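Local coordinates for CBS domain protein (Shewanella oneidensis, PDB 3LHH) that binds adenosine monophosphate in the cleft between the paired CBS domains of a larger, probably membrane-bound protein whose overall role is not established, at residues I54-L59 against P79-N84; N83-M88 against G147-L152; K95-E100 against V110-N115; H75-V80 against G136-F141. All blocks are in the same frame, centred on the assembly; numbering follows the deposited sequence.

Interaction 1: I54-L59 against P79-N84; sequences IVFLDL and PVCRNN. With AMP (adenosine monophosphate), chain B.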
# COMPACT_ATOMS: atom_id res chain seq x y z
N ILE A 54 -4.72 -2.83 7.20
CA ILE A 54 -4.34 -1.84 6.20
C ILE A 54 -4.95 -0.47 6.46
O ILE A 54 -6.17 -0.35 6.59
CB ILE A 54 -4.73 -2.25 4.77
CG1 ILE A 54 -3.94 -3.49 4.32
CG2 ILE A 54 -4.48 -1.10 3.81
CD1 ILE A 54 -4.23 -3.91 2.89
N VAL A 55 -4.12 0.56 6.50
CA VAL A 55 -4.61 1.93 6.66
C VAL A 55 -4.65 2.56 5.29
O VAL A 55 -3.63 2.62 4.61
CB VAL A 55 -3.66 2.76 7.57
CG1 VAL A 55 -4.12 4.19 7.64
CG2 VAL A 55 -3.57 2.13 8.96
N PHE A 56 -5.82 3.04 4.87
CA PHE A 56 -6.02 3.41 3.47
C PHE A 56 -6.78 4.72 3.28
O PHE A 56 -7.45 5.19 4.19
CB PHE A 56 -6.74 2.29 2.71
CG PHE A 56 -8.16 2.05 3.17
CD1 PHE A 56 -8.43 1.11 4.15
CD2 PHE A 56 -9.22 2.75 2.61
CE1 PHE A 56 -9.73 0.87 4.58
CE2 PHE A 56 -10.53 2.53 3.04
CZ PHE A 56 -10.78 1.59 4.02
N LEU A 57 -6.64 5.32 2.11
CA LEU A 57 -7.39 6.52 1.77
C LEU A 57 -8.54 6.21 0.79
O LEU A 57 -8.44 5.29 -0.02
CB LEU A 57 -6.46 7.58 1.18
CG LEU A 57 -5.22 7.90 2.02
CD1 LEU A 57 -4.49 9.09 1.42
CD2 LEU A 57 -5.57 8.18 3.45
N ASP A 58 -9.64 6.95 0.90
CA ASP A 58 -10.84 6.69 0.08
C ASP A 58 -11.12 7.90 -0.79
O ASP A 58 -11.39 9.00 -0.32
CB ASP A 58 -12.04 6.35 0.98
CG ASP A 58 -13.27 5.84 0.20
OD1 ASP A 58 -13.46 6.18 -0.99
OD2 ASP A 58 -14.07 5.09 0.81
N LEU A 59 -11.00 7.69 -2.09
CA LEU A 59 -11.25 8.73 -3.06
C LEU A 59 -12.69 9.21 -3.03
O LEU A 59 -12.98 10.28 -3.55
CB LEU A 59 -10.93 8.23 -4.46
CG LEU A 59 -9.46 8.10 -4.79
CD1 LEU A 59 -9.30 7.60 -6.21
CD2 LEU A 59 -8.78 9.45 -4.60
N PRO A 79 -2.28 2.91 0.53
CA PRO A 79 -3.15 2.41 -0.53
C PRO A 79 -4.37 3.31 -0.63
O PRO A 79 -4.84 3.82 0.39
CB PRO A 79 -3.58 1.03 -0.00
CG PRO A 79 -2.54 0.70 1.11
CD PRO A 79 -2.21 2.01 1.69
N VAL A 80 -4.85 3.51 -1.85
CA VAL A 80 -6.00 4.37 -2.11
C VAL A 80 -7.04 3.58 -2.86
O VAL A 80 -6.76 2.97 -3.90
CB VAL A 80 -5.63 5.54 -3.02
CG1 VAL A 80 -6.87 6.38 -3.32
CG2 VAL A 80 -4.54 6.39 -2.39
N CYS A 81 -8.26 3.62 -2.36
CA CYS A 81 -9.31 2.85 -2.99
C CYS A 81 -10.55 3.71 -3.19
O CYS A 81 -10.53 4.93 -2.97
CB CYS A 81 -9.62 1.64 -2.11
SG CYS A 81 -10.41 2.12 -0.59
N ARG A 82 -11.62 3.07 -3.64
CA ARG A 82 -12.91 3.72 -3.74
C ARG A 82 -13.91 2.93 -2.93
O ARG A 82 -14.12 1.74 -3.18
CB ARG A 82 -13.38 3.82 -5.19
CG ARG A 82 -12.64 4.87 -5.98
CD ARG A 82 -13.41 5.23 -7.23
NE ARG A 82 -12.54 5.82 -8.25
CZ ARG A 82 -12.36 7.12 -8.42
NH1 ARG A 82 -13.00 7.99 -7.65
NH2 ARG A 82 -11.55 7.54 -9.38
N ASN A 83 -14.50 3.59 -1.95
CA ASN A 83 -15.49 2.98 -1.06
C ASN A 83 -14.89 1.92 -0.15
O ASN A 83 -15.09 1.95 1.06
CB ASN A 83 -16.66 2.38 -1.87
CG ASN A 83 -17.28 3.38 -2.82
OD1 ASN A 83 -17.51 3.08 -3.99
ND2 ASN A 83 -17.54 4.58 -2.32
N ASN A 84 -14.16 0.97 -0.72
CA ASN A 84 -13.56 -0.07 0.09
C ASN A 84 -12.31 -0.61 -0.56
O ASN A 84 -12.02 -0.35 -1.72
CB ASN A 84 -14.56 -1.22 0.37
CG ASN A 84 -14.97 -1.95 -0.90
OD1 ASN A 84 -14.21 -2.74 -1.46
ND2 ASN A 84 -16.20 -1.70 -1.36
P AMP B . 6.31 2.95 7.49
O1P AMP B . 5.34 3.11 8.64
O2P AMP B . 5.85 3.65 6.24
O3P AMP B . 7.76 3.15 7.83
O5' AMP B . 6.23 1.37 7.26
C5' AMP B . 6.69 0.48 8.29
C4' AMP B . 5.84 -0.79 8.32
O4' AMP B . 4.47 -0.50 8.65
C3' AMP B . 5.76 -1.49 6.97
O3' AMP B . 6.89 -2.34 6.72
C2' AMP B . 4.46 -2.26 7.09
O2' AMP B . 4.72 -3.35 7.98
C1' AMP B . 3.57 -1.30 7.86
N9 AMP B . 2.81 -0.37 6.97
C8 AMP B . 3.33 0.56 6.15
N7 AMP B . 2.37 1.27 5.51
C5 AMP B . 1.19 0.77 5.91
C6 AMP B . -0.23 1.07 5.63
N6 AMP B . -0.59 2.05 4.76
N1 AMP B . -1.15 0.34 6.28
C2 AMP B . -0.81 -0.63 7.16
N3 AMP B . 0.46 -0.95 7.46
C4 AMP B . 1.48 -0.30 6.87
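Leu57 and Asp58 run parallel to Val80 and Cys81 as neighbouring strands of a beta-alpha-beta unit, with helix 63-71 as the crossover, in the CBS domain that forms the first half of this pair. The case illustrates how one strand pair can be tight along the strands and loose where the chain turns away at Arg82 and Asn83. Leu57, whose side chain packs on the helix, donates from N to Pro79 O at 2.9 Å, Leu57 O accepts from Cys81 N, and Leu59 N donates to Cys81 O. Just past the strand, Leu59 crosses Val80 at about a right angle, and its CG comes within 3.4 Å of Val80 CG1, closer than ordinary carbon packing. On the other face Cys81 SG sits 3.5 Å from Phe56 CD2, an oblique sulfur-aromatic contact.

Towards Arg82 and Asn83 the contact opens to solvent. There Asp58 CG stands anti to its backbone N (chi1 -171°), and OD1 takes the Asn83 N-H at 3.0 Å from above the carboxylate plane while also accepting from Asn60 N. An alanine in place of Asp58 would probably leave both of those N-H groups without this acceptor and the turn at Asn83 freer to move.

At the far end the backbone of Val55 reads the adenine edge of AMP. Val55 N donates to AMP N1 at 3.0 Å. In return, AMP N6 donates to Val55 O at 3.1 Å. Pro79 CD lies 3.5 Å from the same AMP N6.

Interaction 2: N83-M88 against G147-L152; sequences NNVDDM and GDLKGL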
# COMPACT_ATOMS: atom_id res chain seq x y z
N ASN A 83 -14.50 3.59 -1.95
CA ASN A 83 -15.49 2.98 -1.06
C ASN A 83 -14.89 1.92 -0.15
O ASN A 83 -15.09 1.95 1.06
CB ASN A 83 -16.66 2.38 -1.87
CG ASN A 83 -17.28 3.38 -2.82
OD1 ASN A 83 -17.51 3.08 -3.99
ND2 ASN A 83 -17.54 4.58 -2.32
N ASN A 84 -14.16 0.97 -0.72
CA ASN A 84 -13.56 -0.07 0.09
C ASN A 84 -12.31 -0.61 -0.56
O ASN A 84 -12.02 -0.35 -1.72
CB ASN A 84 -14.56 -1.22 0.37
CG ASN A 84 -14.97 -1.95 -0.90
OD1 ASN A 84 -14.21 -2.74 -1.46
ND2 ASN A 84 -16.20 -1.70 -1.36
N VAL A 85 -11.58 -1.39 0.22
CA VAL A 85 -10.26 -1.86 -0.12
C VAL A 85 -10.28 -2.86 -1.29
O VAL A 85 -9.25 -3.10 -1.92
CB VAL A 85 -9.61 -2.44 1.15
CG1 VAL A 85 -9.64 -3.95 1.16
CG2 VAL A 85 -8.22 -1.89 1.34
N ASP A 86 -11.45 -3.40 -1.61
CA ASP A 86 -11.58 -4.31 -2.76
C ASP A 86 -11.78 -3.57 -4.06
O ASP A 86 -12.02 -4.17 -5.10
CB ASP A 86 -12.69 -5.34 -2.53
CG ASP A 86 -12.30 -6.38 -1.51
OD1 ASP A 86 -11.48 -7.26 -1.86
OD2 ASP A 86 -12.78 -6.29 -0.36
N ASP A 87 -11.68 -2.24 -4.00
CA ASP A 87 -11.64 -1.44 -5.22
C ASP A 87 -10.43 -0.53 -5.11
O ASP A 87 -10.56 0.69 -5.04
CB ASP A 87 -12.94 -0.66 -5.41
CG ASP A 87 -13.04 0.03 -6.77
OD1 ASP A 87 -12.18 -0.24 -7.65
OD2 ASP A 87 -13.97 0.83 -6.96
N MSE A 88 -9.24 -1.14 -5.09
CA MSE A 88 -7.99 -0.41 -4.93
C MSE A 88 -7.63 0.32 -6.21
O MSE A 88 -7.63 -0.26 -7.29
CB MSE A 88 -6.85 -1.38 -4.60
CG MSE A 88 -5.68 -0.70 -3.94
SE MSE A 88 -6.25 -0.25 -2.17
CE MSE A 88 -6.14 -2.02 -1.41
N GLY A 147 -9.36 -13.64 -6.52
CA GLY A 147 -8.99 -12.29 -6.89
C GLY A 147 -9.26 -11.29 -5.77
O GLY A 147 -9.17 -10.08 -5.95
N ASP A 148 -9.59 -11.79 -4.59
CA ASP A 148 -9.89 -10.89 -3.48
C ASP A 148 -8.60 -10.48 -2.74
O ASP A 148 -7.69 -11.28 -2.56
CB ASP A 148 -10.87 -11.53 -2.50
CG ASP A 148 -12.25 -11.78 -3.11
OD1 ASP A 148 -12.78 -12.87 -2.82
OD2 ASP A 148 -12.82 -10.91 -3.82
N LEU A 149 -8.54 -9.23 -2.30
CA LEU A 149 -7.40 -8.73 -1.57
C LEU A 149 -7.25 -9.42 -0.21
O LEU A 149 -8.19 -9.47 0.57
CB LEU A 149 -7.53 -7.23 -1.37
CG LEU A 149 -6.34 -6.61 -0.66
CD1 LEU A 149 -5.29 -6.26 -1.69
CD2 LEU A 149 -6.79 -5.39 0.07
N LYS A 150 -6.05 -9.93 0.07
CA LYS A 150 -5.76 -10.62 1.33
C LYS A 150 -4.90 -9.76 2.26
O LYS A 150 -4.84 -9.99 3.46
CB LYS A 150 -5.00 -11.93 1.07
CG LYS A 150 -5.88 -13.13 0.77
CD LYS A 150 -6.75 -13.48 1.98
CE LYS A 150 -8.22 -13.69 1.60
NZ LYS A 150 -9.19 -12.94 2.49
N GLY A 151 -4.20 -8.79 1.68
CA GLY A 151 -3.28 -7.99 2.46
C GLY A 151 -2.25 -7.31 1.59
O GLY A 151 -2.39 -7.25 0.37
N LEU A 152 -1.20 -6.79 2.22
CA LEU A 152 -0.12 -6.17 1.47
C LEU A 152 1.22 -6.55 2.04
O LEU A 152 1.33 -6.91 3.22
CB LEU A 152 -0.28 -4.64 1.41
CG LEU A 152 -0.20 -3.83 2.70
CD1 LEU A 152 1.22 -3.62 3.17
CD2 LEU A 152 -0.87 -2.49 2.44
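Asp148 faces Asp86 where the two segments begin to meet, and the pair is a small example of like charges lying close: Asp86 OD1 and Asp148 OD2 are 4.4 Å apart, with Arg51 forming a salt bridge to Asp86 OD2 that would probably soften the repulsion. Asp86 itself sits in a type I turn from Asn84 to Asp87. Its N-H is taken in plane by a lone pair of Asn84 OD1, with Asp86 N 2.8 Å from that oxygen, an Asx turn.

Leu149 carries the apolar part. Its CG is anti to the backbone N (chi1 -178°), and chi2 (87°) then sets CD2, the atom that touches. Val85 CG1 meets Leu149 CD2 at 3.4 Å, a tight fit, with the two side chains crossing at about a right angle. The selenomethionine Met88 bends at chi2 and chi3 and brings its CE to 3.7 Å from the same methyl, also crossing at about a right angle. Leu149 CD2 is thus gripped by two side chains of the opposite segment, while the backbone O of Leu149 accepts from Arg51 NH1.

Lys150 and Gly151 follow as a classic beta bulge opposite Val142. Leu152 then continues strand 149-154, which lies between strands 49-50 and 139-143; its side chain packs on Pro79 of strand 77-81, and Phe141 of strand 139-143 touches Met88, Leu149 and Leu152, joining the three-stranded and four-stranded sheets.

Interaction 3: K95-E100 against V110-N115; sequences KQLLSE and VDLVKN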
# COMPACT_ATOMS: atom_id res chain seq x y z
N LYS A 95 4.15 12.22 2.17
CA LYS A 95 4.97 13.42 2.08
C LYS A 95 4.46 14.30 0.97
O LYS A 95 4.41 15.52 1.11
CB LYS A 95 6.43 13.04 1.82
CG LYS A 95 7.33 14.23 1.54
CD LYS A 95 8.76 13.80 1.30
CE LYS A 95 9.60 14.98 0.83
NZ LYS A 95 11.05 14.63 0.71
N GLN A 96 4.05 13.69 -0.14
CA GLN A 96 3.61 14.47 -1.27
C GLN A 96 2.27 15.13 -0.97
O GLN A 96 2.08 16.31 -1.25
CB GLN A 96 3.50 13.60 -2.52
CG GLN A 96 3.13 14.39 -3.76
CD GLN A 96 2.96 13.53 -5.00
OE1 GLN A 96 2.96 12.30 -4.94
NE2 GLN A 96 2.80 14.19 -6.15
N LEU A 97 1.37 14.37 -0.37
CA LEU A 97 0.02 14.84 -0.11
C LEU A 97 0.14 16.04 0.83
O LEU A 97 -0.43 17.11 0.60
CB LEU A 97 -0.76 13.74 0.58
CG LEU A 97 -2.26 13.63 0.32
CD1 LEU A 97 -2.91 13.02 1.52
CD2 LEU A 97 -2.88 14.97 -0.02
N LEU A 98 0.90 15.84 1.90
CA LEU A 98 1.06 16.87 2.90
C LEU A 98 1.85 18.03 2.35
O LEU A 98 1.51 19.19 2.58
CB LEU A 98 1.79 16.31 4.10
CG LEU A 98 1.06 15.15 4.73
CD1 LEU A 98 1.97 14.53 5.76
CD2 LEU A 98 -0.26 15.63 5.35
N SER A 99 2.92 17.73 1.61
CA SER A 99 3.71 18.77 0.97
C SER A 99 2.79 19.67 0.19
O SER A 99 2.77 20.88 0.42
CB SER A 99 4.77 18.19 0.02
OG SER A 99 5.83 17.60 0.74
N GLU A 100 2.03 19.07 -0.72
CA GLU A 100 1.16 19.82 -1.62
C GLU A 100 -0.08 20.37 -0.95
O GLU A 100 -0.86 21.10 -1.56
CB GLU A 100 0.72 18.94 -2.77
CG GLU A 100 1.82 18.60 -3.75
CD GLU A 100 1.26 18.01 -5.02
OE1 GLU A 100 2.05 17.59 -5.89
OE2 GLU A 100 0.01 17.96 -5.14
N VAL A 110 -6.95 12.32 -6.46
CA VAL A 110 -6.79 11.33 -7.52
C VAL A 110 -5.55 11.63 -8.36
O VAL A 110 -5.03 10.76 -9.05
CB VAL A 110 -8.05 11.25 -8.41
CG1 VAL A 110 -8.29 12.58 -9.12
CG2 VAL A 110 -7.93 10.13 -9.42
N ASP A 111 -5.07 12.87 -8.27
CA ASP A 111 -3.93 13.31 -9.06
C ASP A 111 -2.59 12.83 -8.50
O ASP A 111 -1.58 12.81 -9.21
CB ASP A 111 -3.93 14.84 -9.15
CG ASP A 111 -5.07 15.38 -10.02
OD1 ASP A 111 -5.71 14.58 -10.75
OD2 ASP A 111 -5.31 16.60 -9.99
N LEU A 112 -2.57 12.42 -7.24
CA LEU A 112 -1.34 11.97 -6.62
C LEU A 112 -1.24 10.45 -6.59
O LEU A 112 -0.24 9.90 -6.14
CB LEU A 112 -1.18 12.55 -5.21
CG LEU A 112 -0.97 14.07 -5.10
CD1 LEU A 112 -2.24 14.80 -5.49
CD2 LEU A 112 -0.53 14.47 -3.70
N VAL A 113 -2.26 9.76 -7.08
CA VAL A 113 -2.26 8.31 -7.00
C VAL A 113 -1.19 7.74 -7.92
O VAL A 113 -1.09 8.14 -9.08
CB VAL A 113 -3.63 7.73 -7.39
CG1 VAL A 113 -3.59 6.20 -7.37
CG2 VAL A 113 -4.71 8.27 -6.48
N LYS A 114 -0.40 6.81 -7.41
CA LYS A 114 0.60 6.12 -8.23
C LYS A 114 0.18 4.67 -8.37
O LYS A 114 -0.60 4.16 -7.55
CB LYS A 114 1.98 6.20 -7.59
CG LYS A 114 2.37 7.60 -7.10
CD LYS A 114 2.48 8.58 -8.26
CE LYS A 114 2.74 9.99 -7.77
NZ LYS A 114 2.84 10.95 -8.91
N ASN A 115 0.69 4.00 -9.40
CA ASN A 115 0.28 2.64 -9.70
C ASN A 115 0.63 1.62 -8.63
O ASN A 115 1.63 1.74 -7.95
CB ASN A 115 0.87 2.17 -11.04
CG ASN A 115 0.50 0.72 -11.35
OD1 ASN A 115 -0.67 0.36 -11.34
ND2 ASN A 115 1.51 -0.11 -11.61
O HOH W 1 1.87 10.07 -4.41
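Leu112 points its isobutyl group at one side of helix 94-102, where Gln96, Leu97 and Glu100 receive it; the helix belongs to the first CBS domain, and Leu112 lies on the loop between this helix and strand 117-120. It is an example of one branched side chain set into an i, i+1, i+4 face of a helix. The methyl CD2 does most of the touching. It lies 3.7 Å from Gln96 CG and at the same separation from Leu97 CA, so it rests against the backbone as well as the side chains.

Gln96 crosses Leu112 obliquely. With CG anti to its backbone N (chi1 -175°) and the chain extended beyond that, its amide is carried past the leucine, and NE2 stands 3.9 Å from Leu112 CG. Glu100 slides past Leu112 in the opposite direction, OE2 coming to 3.8 Å from Leu112 CD2. Within the helix, Gln96 NE2 makes only a weak hydrogen bond to Glu100 OE1. Leu107 and Ile92 also pack against Leu112.

On the solvent side, Gln96 and Lys114 reach towards each other tip to tip, with Lys114 CE 3.7 Å from Gln96 OE1. No direct hydrogen bond spans the two segments; a single water bridges them instead. It donates to Gln96 OE1 at an unusually short 2.5 Å, which leaves that distance doubtful, and to Leu112 O at 2.7 Å.

Interaction 4: H75-V80 against G136-F141; sequences HSRFPV and GSQMVF. With AMP (adenosine monophosphate), chain B.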
# COMPACT_ATOMS: atom_id res chain seq x y z
N HIS A 75 2.66 6.05 8.80
CA HIS A 75 3.05 5.45 7.50
C HIS A 75 3.44 6.41 6.39
O HIS A 75 2.83 7.45 6.23
CB HIS A 75 1.96 4.51 6.99
CG HIS A 75 1.57 3.47 7.98
ND1 HIS A 75 2.50 2.71 8.66
CD2 HIS A 75 0.35 3.06 8.42
CE1 HIS A 75 1.87 1.87 9.47
NE2 HIS A 75 0.57 2.06 9.34
N SER A 76 4.46 6.05 5.61
CA SER A 76 4.90 6.89 4.51
C SER A 76 4.03 6.79 3.27
O SER A 76 3.95 7.72 2.47
CB SER A 76 6.36 6.53 4.10
OG SER A 76 7.23 6.68 5.20
N ARG A 77 3.41 5.63 3.08
CA ARG A 77 2.60 5.41 1.88
C ARG A 77 1.24 4.79 2.23
O ARG A 77 1.13 3.98 3.14
CB ARG A 77 3.34 4.53 0.86
CG ARG A 77 4.80 4.93 0.63
CD ARG A 77 5.39 4.31 -0.64
NE ARG A 77 5.08 5.12 -1.82
CZ ARG A 77 5.64 6.29 -2.09
NH1 ARG A 77 6.56 6.81 -1.28
NH2 ARG A 77 5.29 6.96 -3.18
N PHE A 78 0.21 5.18 1.49
CA PHE A 78 -1.14 4.69 1.75
C PHE A 78 -1.78 4.16 0.48
O PHE A 78 -1.83 4.87 -0.51
CB PHE A 78 -2.01 5.81 2.30
CG PHE A 78 -1.55 6.31 3.65
CD1 PHE A 78 -2.09 5.78 4.80
CD2 PHE A 78 -0.57 7.29 3.75
CE1 PHE A 78 -1.67 6.24 6.07
CE2 PHE A 78 -0.15 7.74 5.01
CZ PHE A 78 -0.70 7.21 6.16
N PRO A 79 -2.28 2.91 0.53
CA PRO A 79 -3.15 2.41 -0.53
C PRO A 79 -4.37 3.31 -0.63
O PRO A 79 -4.84 3.82 0.39
CB PRO A 79 -3.58 1.03 -0.00
CG PRO A 79 -2.54 0.70 1.11
CD PRO A 79 -2.21 2.01 1.69
N VAL A 80 -4.85 3.51 -1.85
CA VAL A 80 -6.00 4.37 -2.11
C VAL A 80 -7.04 3.58 -2.86
O VAL A 80 -6.76 2.97 -3.90
CB VAL A 80 -5.63 5.54 -3.02
CG1 VAL A 80 -6.87 6.38 -3.32
CG2 VAL A 80 -4.54 6.39 -2.39
N GLY A 136 11.02 -2.49 -8.31
CA GLY A 136 11.42 -1.39 -7.46
C GLY A 136 10.29 -0.82 -6.61
O GLY A 136 10.35 0.31 -6.14
N SER A 137 9.25 -1.63 -6.39
CA SER A 137 8.09 -1.21 -5.60
C SER A 137 8.39 -1.22 -4.10
O SER A 137 9.18 -2.03 -3.62
CB SER A 137 6.91 -2.16 -5.86
OG SER A 137 6.36 -2.00 -7.15
N GLN A 138 7.75 -0.33 -3.36
CA GLN A 138 7.89 -0.32 -1.90
C GLN A 138 6.79 -1.17 -1.28
O GLN A 138 6.96 -1.73 -0.20
CB GLN A 138 7.83 1.11 -1.36
CG GLN A 138 8.94 2.03 -1.89
CD GLN A 138 8.42 3.07 -2.87
OE1 GLN A 138 7.58 2.78 -3.72
NE2 GLN A 138 8.94 4.29 -2.75
N MSE A 139 5.67 -1.28 -1.99
CA MSE A 139 4.46 -1.94 -1.51
C MSE A 139 3.79 -2.75 -2.63
O MSE A 139 3.65 -2.27 -3.74
CB MSE A 139 3.53 -0.83 -1.01
CG MSE A 139 2.17 -1.24 -0.52
SE MSE A 139 1.30 0.34 0.29
CE MSE A 139 2.41 0.56 1.88
N VAL A 140 3.39 -3.99 -2.34
CA VAL A 140 2.62 -4.79 -3.29
C VAL A 140 1.37 -5.35 -2.61
O VAL A 140 1.38 -5.63 -1.40
CB VAL A 140 3.42 -5.97 -3.89
CG1 VAL A 140 4.67 -5.49 -4.62
CG2 VAL A 140 3.78 -6.97 -2.80
N PHE A 141 0.30 -5.49 -3.38
CA PHE A 141 -0.94 -6.06 -2.88
C PHE A 141 -1.04 -7.54 -3.21
O PHE A 141 -0.69 -7.97 -4.31
CB PHE A 141 -2.14 -5.30 -3.45
CG PHE A 141 -2.17 -3.84 -3.07
CD1 PHE A 141 -2.19 -3.45 -1.74
CD2 PHE A 141 -2.20 -2.86 -4.05
CE1 PHE A 141 -2.21 -2.11 -1.39
CE2 PHE A 141 -2.23 -1.51 -3.70
CZ PHE A 141 -2.23 -1.14 -2.38
P AMP B . 6.31 2.95 7.49
O1P AMP B . 5.34 3.11 8.64
O2P AMP B . 5.85 3.65 6.24
O3P AMP B . 7.76 3.15 7.83
O5' AMP B . 6.23 1.37 7.26
C5' AMP B . 6.69 0.48 8.29
C4' AMP B . 5.84 -0.79 8.32
O4' AMP B . 4.47 -0.50 8.65
C3' AMP B . 5.76 -1.49 6.97
O3' AMP B . 6.89 -2.34 6.72
C2' AMP B . 4.46 -2.26 7.09
O2' AMP B . 4.72 -3.35 7.98
C1' AMP B . 3.57 -1.30 7.86
N9 AMP B . 2.81 -0.37 6.97
C8 AMP B . 3.33 0.56 6.15
N7 AMP B . 2.37 1.27 5.51
C5 AMP B . 1.19 0.77 5.91
C6 AMP B . -0.23 1.07 5.63
N6 AMP B . -0.59 2.05 4.76
N1 AMP B . -1.15 0.34 6.28
C2 AMP B . -0.81 -0.63 7.16
N3 AMP B . 0.46 -0.95 7.46
C4 AMP B . 1.48 -0.30 6.87
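Phosphate oxygen O2P of AMP is gripped by Ser76, whose backbone N donates to it at 2.8 Å along an almost straight line, with a weak second bond from Ser76 OG. Next to it, His75 ND1 donates to AMP O1P at 2.9 Å. The same imidazole lies flat against the base: one face covers the adenine, with AMP C5 3.4 Å above the ring plane and over its centre. An alanine in place of His75 would probably leave O1P without this donor and one face of the adenine without its stacking partner. Arg77 O, further along, accepts from AMP N6.

Strands 77-80 and 139-141, one from each CBS domain of the pair, run at 26° to each other with axes 9.4 Å apart. They belong to different sheets, and side chains and the nucleotide lie between them. From the second domain, selenomethionine Met139 holds CG anti to its backbone N (chi1 177°) and bends at chi3, bringing CE to 3.7 Å from AMP N7 while SE rests against Pro79 CG.

Deeper in, Phe141 turns its edge to Pro79, its CZ meeting Pro79 CB at 3.5 Å, and its ring also meets that of Phe118. At the outer end Arg77 and Gln138 are each modelled in two conformers, so their contact is doubtful; in the conformers described here the Gln138 amide lies over one face of the Arg77 guanidinium, with NE2 offset toward its rim.

Along the chain interaction 1 comes first and shares Pro79 and Val80 with interaction 4 and Asn83 and Asn84 with interaction 2; the segments of 2 and 4 alternate, and interaction 3 lies wholly between the two segments of both. Interactions 1 and 4 both use strand 77-81, their centres about 12 Å apart, and both touch AMP. Interactions 2 and 4 meet through Met88, Pro79 and Phe141, joining the three-stranded sheet to strands 139-143 and 149-154. Interaction 3, about 20 Å from interaction 2 between centres, packs helix 94-102 against the loop before strand 117-120. AMP thus touches residues from both CBS domains, at the place where their strands face each other.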